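Local coordinates for protein domain of Unknown Function with a Cystatin-Like Fold (Nostoc punctiforme, PDB 2RGQ) that is of unknown function but adopts a cystatin-like fold of the SnoaL-like, NTF2-clan type, a fold that in many relatives encloses a pocket, at residues B[74-79]-B[85-90]; B[112-115]-B[120-123]. One frame throughout, in Å; residues are numbered along the deposited sequence.

Contact 1. Residues B[74-79]-B[85-90]; sequences SNAIIQ and ATMESY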
loop_
_atom_site.group_PDB
_atom_site.type_symbol
_atom_site.label_atom_id
_atom_site.label_comp_id
_atom_site.label_asym_id
_atom_site.label_seq_id
_atom_site.Cartn_x
_atom_site.Cartn_y
_atom_site.Cartn_z
ATOM N N SER B 74 4.717 -0.883 -0.181
ATOM C CA SER B 74 3.827 -1.191 0.949
ATOM C C SER B 74 4.610 -1.326 2.247
ATOM O O SER B 74 5.825 -1.386 2.199
ATOM C CB SER B 74 3.033 -2.467 0.726
ATOM O OG SER B 74 3.847 -3.628 0.696
ATOM N N ASN B 75 3.895 -1.235 3.358
ATOM C CA ASN B 75 4.436 -1.476 4.728
ATOM C C ASN B 75 5.522 -0.487 5.122
ATOM O O ASN B 75 6.523 -0.878 5.747
ATOM C CB ASN B 75 4.986 -2.907 4.890
ATOM C CG ASN B 75 3.938 -4.005 4.749
ATOM O OD1 ASN B 75 2.776 -3.740 4.640
ATOM N ND2 ASN B 75 4.390 -5.274 4.789
ATOM N N ALA B 76 5.346 0.776 4.755
ATOM C CA ALA B 76 6.365 1.770 5.102
ATOM C C ALA B 76 6.466 1.972 6.619
ATOM O O ALA B 76 5.459 2.139 7.338
ATOM C CB ALA B 76 6.103 3.103 4.432
ATOM N N ILE B 77 7.701 1.950 7.097
ATOM C CA ILE B 77 8.012 2.286 8.479
ATOM C C ILE B 77 9.138 3.315 8.359
ATOM O O ILE B 77 10.187 3.042 7.759
ATOM C CB ILE B 77 8.464 1.116 9.310
ATOM C CG1 ILE B 77 7.387 -0.006 9.299
ATOM C CG2 ILE B 77 8.825 1.605 10.758
ATOM C CD1 ILE B 77 7.817 -1.220 10.096
ATOM N N ILE B 78 8.901 4.466 8.963
ATOM C CA ILE B 78 9.815 5.597 8.885
ATOM C C ILE B 78 10.248 6.046 10.261
ATOM O O ILE B 78 9.410 6.230 11.145
ATOM C CB ILE B 78 9.162 6.798 8.114
ATOM C CG1 ILE B 78 8.796 6.405 6.671
ATOM C CG2 ILE B 78 10.091 8.062 8.164
ATOM C CD1 ILE B 78 7.836 7.427 6.014
ATOM N N GLN B 79 11.552 6.242 10.437
ATOM C CA GLN B 79 12.074 6.801 11.706
ATOM C C GLN B 79 13.147 7.850 11.427
ATOM O O GLN B 79 13.868 7.774 10.453
ATOM C CB GLN B 79 12.560 5.744 12.696
ATOM C CG GLN B 79 13.570 4.726 12.232
ATOM C CD GLN B 79 12.995 3.636 11.292
ATOM O OE1 GLN B 79 11.917 3.043 11.535
ATOM N NE2 GLN B 79 13.740 3.345 10.247
ATOM N N ALA B 85 16.147 10.787 7.933
ATOM C CA ALA B 85 15.291 9.667 8.307
ATOM C C ALA B 85 15.654 8.437 7.492
ATOM O O ALA B 85 16.464 8.492 6.545
ATOM C CB ALA B 85 13.796 10.035 8.152
ATOM N N THR B 86 15.108 7.311 7.944
ATOM C CA THR B 86 15.267 6.039 7.291
ATOM C C THR B 86 13.883 5.459 7.118
ATOM O O THR B 86 13.015 5.679 7.967
ATOM C CB THR B 86 16.188 5.073 8.084
ATOM O OG1 THR B 86 15.613 4.832 9.374
ATOM C CG2 THR B 86 17.556 5.660 8.254
HETATM N N MSE B 87 13.645 4.846 5.970
HETATM C CA MSE B 87 12.403 4.169 5.666
HETATM C C MSE B 87 12.699 2.731 5.313
HETATM O O MSE B 87 13.682 2.485 4.609
HETATM C CB MSE B 87 11.693 4.847 4.477
HETATM C CG MSE B 87 10.364 4.189 4.153
HETATM SE SE MSE B 87 9.299 5.185 2.900
HETATM C CE MSE B 87 10.434 5.341 1.419
ATOM N N GLU B 88 11.864 1.788 5.788
ATOM C CA GLU B 88 11.918 0.381 5.379
ATOM C C GLU B 88 10.569 0.108 4.743
ATOM O O GLU B 88 9.550 0.608 5.207
ATOM C CB GLU B 88 12.194 -0.578 6.540
ATOM C CG GLU B 88 13.422 -0.232 7.330
ATOM C CD GLU B 88 13.178 0.844 8.395
ATOM O OE1 GLU B 88 12.243 0.717 9.219
ATOM O OE2 GLU B 88 13.940 1.846 8.426
ATOM N N SER B 89 10.527 -0.695 3.695
ATOM C CA SER B 89 9.284 -0.946 3.012
ATOM C C SER B 89 9.430 -2.198 2.165
ATOM O O SER B 89 10.529 -2.746 2.057
ATOM C CB SER B 89 8.916 0.233 2.125
ATOM O OG SER B 89 9.784 0.372 0.995
ATOM N N TYR B 90 8.314 -2.613 1.574
ATOM C CA TYR B 90 8.318 -3.695 0.639
ATOM C C TYR B 90 8.067 -3.194 -0.748
ATOM O O TYR B 90 7.364 -2.232 -0.915
ATOM C CB TYR B 90 7.207 -4.686 0.947
ATOM C CG TYR B 90 7.434 -5.602 2.121
ATOM C CD1 TYR B 90 8.667 -5.705 2.769
ATOM C CD2 TYR B 90 6.415 -6.451 2.514
ATOM C CE1 TYR B 90 8.867 -6.633 3.770
ATOM C CE2 TYR B 90 6.613 -7.386 3.511
ATOM C CZ TYR B 90 7.829 -7.453 4.147
ATOM O OH TYR B 90 8.055 -8.350 5.140
HETATM O O HOH W 1 4.417 -3.806 -1.915
HETATM O O HOH W 2 16.856 6.722 11.261
#
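I78 and M87, a selenomethionine, form the tight side of this antiparallel hairpin. They are a non-hydrogen-bonded pair. CG1 of I78 lies 3.7 Å from CG of M87. The M87 chain runs extended to SE and then bends (chi3 57°), with SE 4.1 Å from CB of A76. Helix 6-25 packs on this face through I12, M13 and A16. With an alanine in place of I78, CG1, CG2 and CD1 would be gone, which would probably leave M87, I12 and M13 short of a packing partner. The register slips by one residue between S74 and I77, a beta bulge around N75. ND2 of N75 sits 3.3 Å from CD2 of Y90, the amide plane 46° from the ring. N75 and the Y90 hydroxyl bond to H71 and D24 of the second subunit, which also packs on I77. The Q79, T86 and E88 end is partly exposed and watered. There the Q79 chain bends at chi2 (-74°), and NE2 makes a short hydrogen bond to OG1 of T86. NE2 also lies 2.4 Å from OE2 of E88, so short that its exact geometry is doubtful. A water joins O of Q79 to OG1 of T86. Paired backbone bonds at S74-Y90, I77-E88 and Q79-T86 hold the strands; apolar packing seals the helix side.

Contact 2. Residues B[112-115]-B[120-123]; sequences RKIN and LILR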
loop_
_atom_site.group_PDB
_atom_site.type_symbol
_atom_site.label_atom_id
_atom_site.label_comp_id
_atom_site.label_asym_id
_atom_site.label_seq_id
_atom_site.Cartn_x
_atom_site.Cartn_y
_atom_site.Cartn_z
ATOM N N ARG B 112 16.900 12.548 3.244
ATOM C CA ARG B 112 17.372 13.805 3.830
ATOM C C ARG B 112 16.576 14.976 3.309
ATOM O O ARG B 112 16.191 15.007 2.125
ATOM C CB ARG B 112 18.841 13.988 3.509
ATOM C CG ARG B 112 19.547 15.198 4.166
ATOM C CD ARG B 112 21.004 15.234 3.765
ATOM N NE ARG B 112 21.705 14.005 4.182
ATOM C CZ ARG B 112 22.827 13.521 3.648
ATOM N NH1 ARG B 112 23.439 14.145 2.700
ATOM N NH2 ARG B 112 23.371 12.424 4.103
ATOM N N LYS B 113 16.342 15.938 4.201
ATOM C CA LYS B 113 15.666 17.185 3.827
ATOM C C LYS B 113 16.775 18.156 3.436
ATOM O O LYS B 113 17.621 18.490 4.254
ATOM C CB LYS B 113 14.840 17.708 4.965
ATOM C CG LYS B 113 14.097 18.966 4.661
ATOM C CD LYS B 113 13.198 19.391 5.789
ATOM C CE LYS B 113 11.948 18.546 5.870
ATOM N NZ LYS B 113 11.261 18.752 7.214
ATOM N N ILE B 114 16.752 18.579 2.170
ATOM C CA ILE B 114 17.709 19.511 1.588
ATOM C C ILE B 114 16.930 20.693 0.971
ATOM O O ILE B 114 16.036 20.504 0.162
ATOM C CB ILE B 114 18.615 18.824 0.514
ATOM C CG1 ILE B 114 19.141 17.476 1.035
ATOM C CG2 ILE B 114 19.747 19.769 0.093
ATOM C CD1 ILE B 114 20.035 16.679 0.054
ATOM N N ASN B 115 17.271 21.915 1.402
ATOM C CA ASN B 115 16.572 23.119 0.967
ATOM C C ASN B 115 15.045 22.965 1.077
ATOM O O ASN B 115 14.288 23.362 0.178
ATOM C CB ASN B 115 16.977 23.524 -0.439
ATOM C CG ASN B 115 18.481 23.618 -0.627
ATOM O OD1 ASN B 115 19.238 24.055 0.238
ATOM N ND2 ASN B 115 18.908 23.224 -1.783
ATOM N N LEU B 120 15.909 11.097 -1.661
ATOM C CA LEU B 120 16.631 9.857 -1.452
ATOM C C LEU B 120 18.159 10.081 -1.433
ATOM O O LEU B 120 18.749 10.610 -2.412
ATOM C CB LEU B 120 16.294 8.863 -2.586
ATOM C CG LEU B 120 14.874 8.280 -2.628
ATOM C CD1 LEU B 120 14.669 7.539 -3.952
ATOM C CD2 LEU B 120 14.621 7.339 -1.459
ATOM N N ILE B 121 18.810 9.698 -0.332
ATOM C CA ILE B 121 20.282 9.685 -0.257
ATOM C C ILE B 121 20.813 8.315 -0.673
ATOM O O ILE B 121 21.827 8.197 -1.380
ATOM C CB ILE B 121 20.801 9.994 1.176
ATOM C CG1 ILE B 121 20.343 11.410 1.604
ATOM C CG2 ILE B 121 22.353 9.776 1.270
ATOM C CD1 ILE B 121 20.835 12.558 0.695
ATOM N N LEU B 122 20.176 7.269 -0.159
ATOM C CA LEU B 122 20.562 5.927 -0.486
ATOM C C LEU B 122 19.384 5.023 -0.437
ATOM O O LEU B 122 18.760 4.867 0.609
ATOM C CB LEU B 122 21.617 5.387 0.483
ATOM C CG LEU B 122 22.044 3.929 0.285
ATOM C CD1 LEU B 122 22.596 3.689 -1.115
ATOM C CD2 LEU B 122 23.086 3.597 1.301
ATOM N N ARG B 123 19.080 4.406 -1.569
ATOM C CA ARG B 123 18.042 3.381 -1.640
ATOM C C ARG B 123 18.734 2.054 -1.910
ATOM O O ARG B 123 19.465 1.923 -2.904
ATOM C CB ARG B 123 16.994 3.729 -2.701
ATOM C CG ARG B 123 16.111 2.531 -3.031
ATOM C CD ARG B 123 14.926 2.882 -3.854
ATOM N NE ARG B 123 13.844 3.268 -2.953
ATOM C CZ ARG B 123 12.556 3.028 -3.169
ATOM N NH1 ARG B 123 12.105 2.456 -4.272
ATOM N NH2 ARG B 123 11.688 3.373 -2.242
#
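R112 lies against I121 across the hairpin of strands 101-114 and 117-127. I121 and L122 both face Q110, which makes a classic beta bulge in the second strand. No hydrogen bond joins the two segments here; the contact is made by side chains at the surface. The R112 side chain can be followed outward from its root. CB meets CG1 of I121 at 3.5 Å, the closest approach of the pair. With CG anti to the backbone N (chi1 -174°), the chain starts extended and carries CG past the isoleucine. CD comes within 4.1 Å of CD1 of I121. A bend at chi3 (-60°) then turns the end of the chain back over the isoleucine. NE is 3.9 Å from CG1 of I121, and CZ lies 3.7 Å from its CD1. NH1 is 3.6 Å from the same CD1 of I121. NH2 approaches the other branch, CG2 of I121, at 4.0 Å. The isoleucine thus touches both the root and the head of the arginine. CD1 of I114 lies 4.2 Å from CD1 of I121, and A36 of strand 35-36 touches both isoleucines. At the guanidinium, CD1 of I121 sits over one face, 3.5 Å above the plane and offset toward the rim near NH1.

The two contacts follow one another along the chain: contact 1 closes before contact 2 opens. Their centres are 14 Å apart and their nearest atoms about 4 Å, without touching. Both belong to the same mixed sheet. Contact 1 joins strand 69-80, outermost within this chain, to strand 84-95. Contact 2 joins strand 101-114 to strand 117-127. Helix 6-25 packs against residues of both. Contact 1 also meets the second subunit, while no other chain of the assembly touches contact 2. Each contact pins one hairpin of the SnoaL-like domain. The seam between strands 84-95 and 101-114, with backbone bonds of A85, M87 and S89 to V111, D109 and V107, joins the two hairpins side by side.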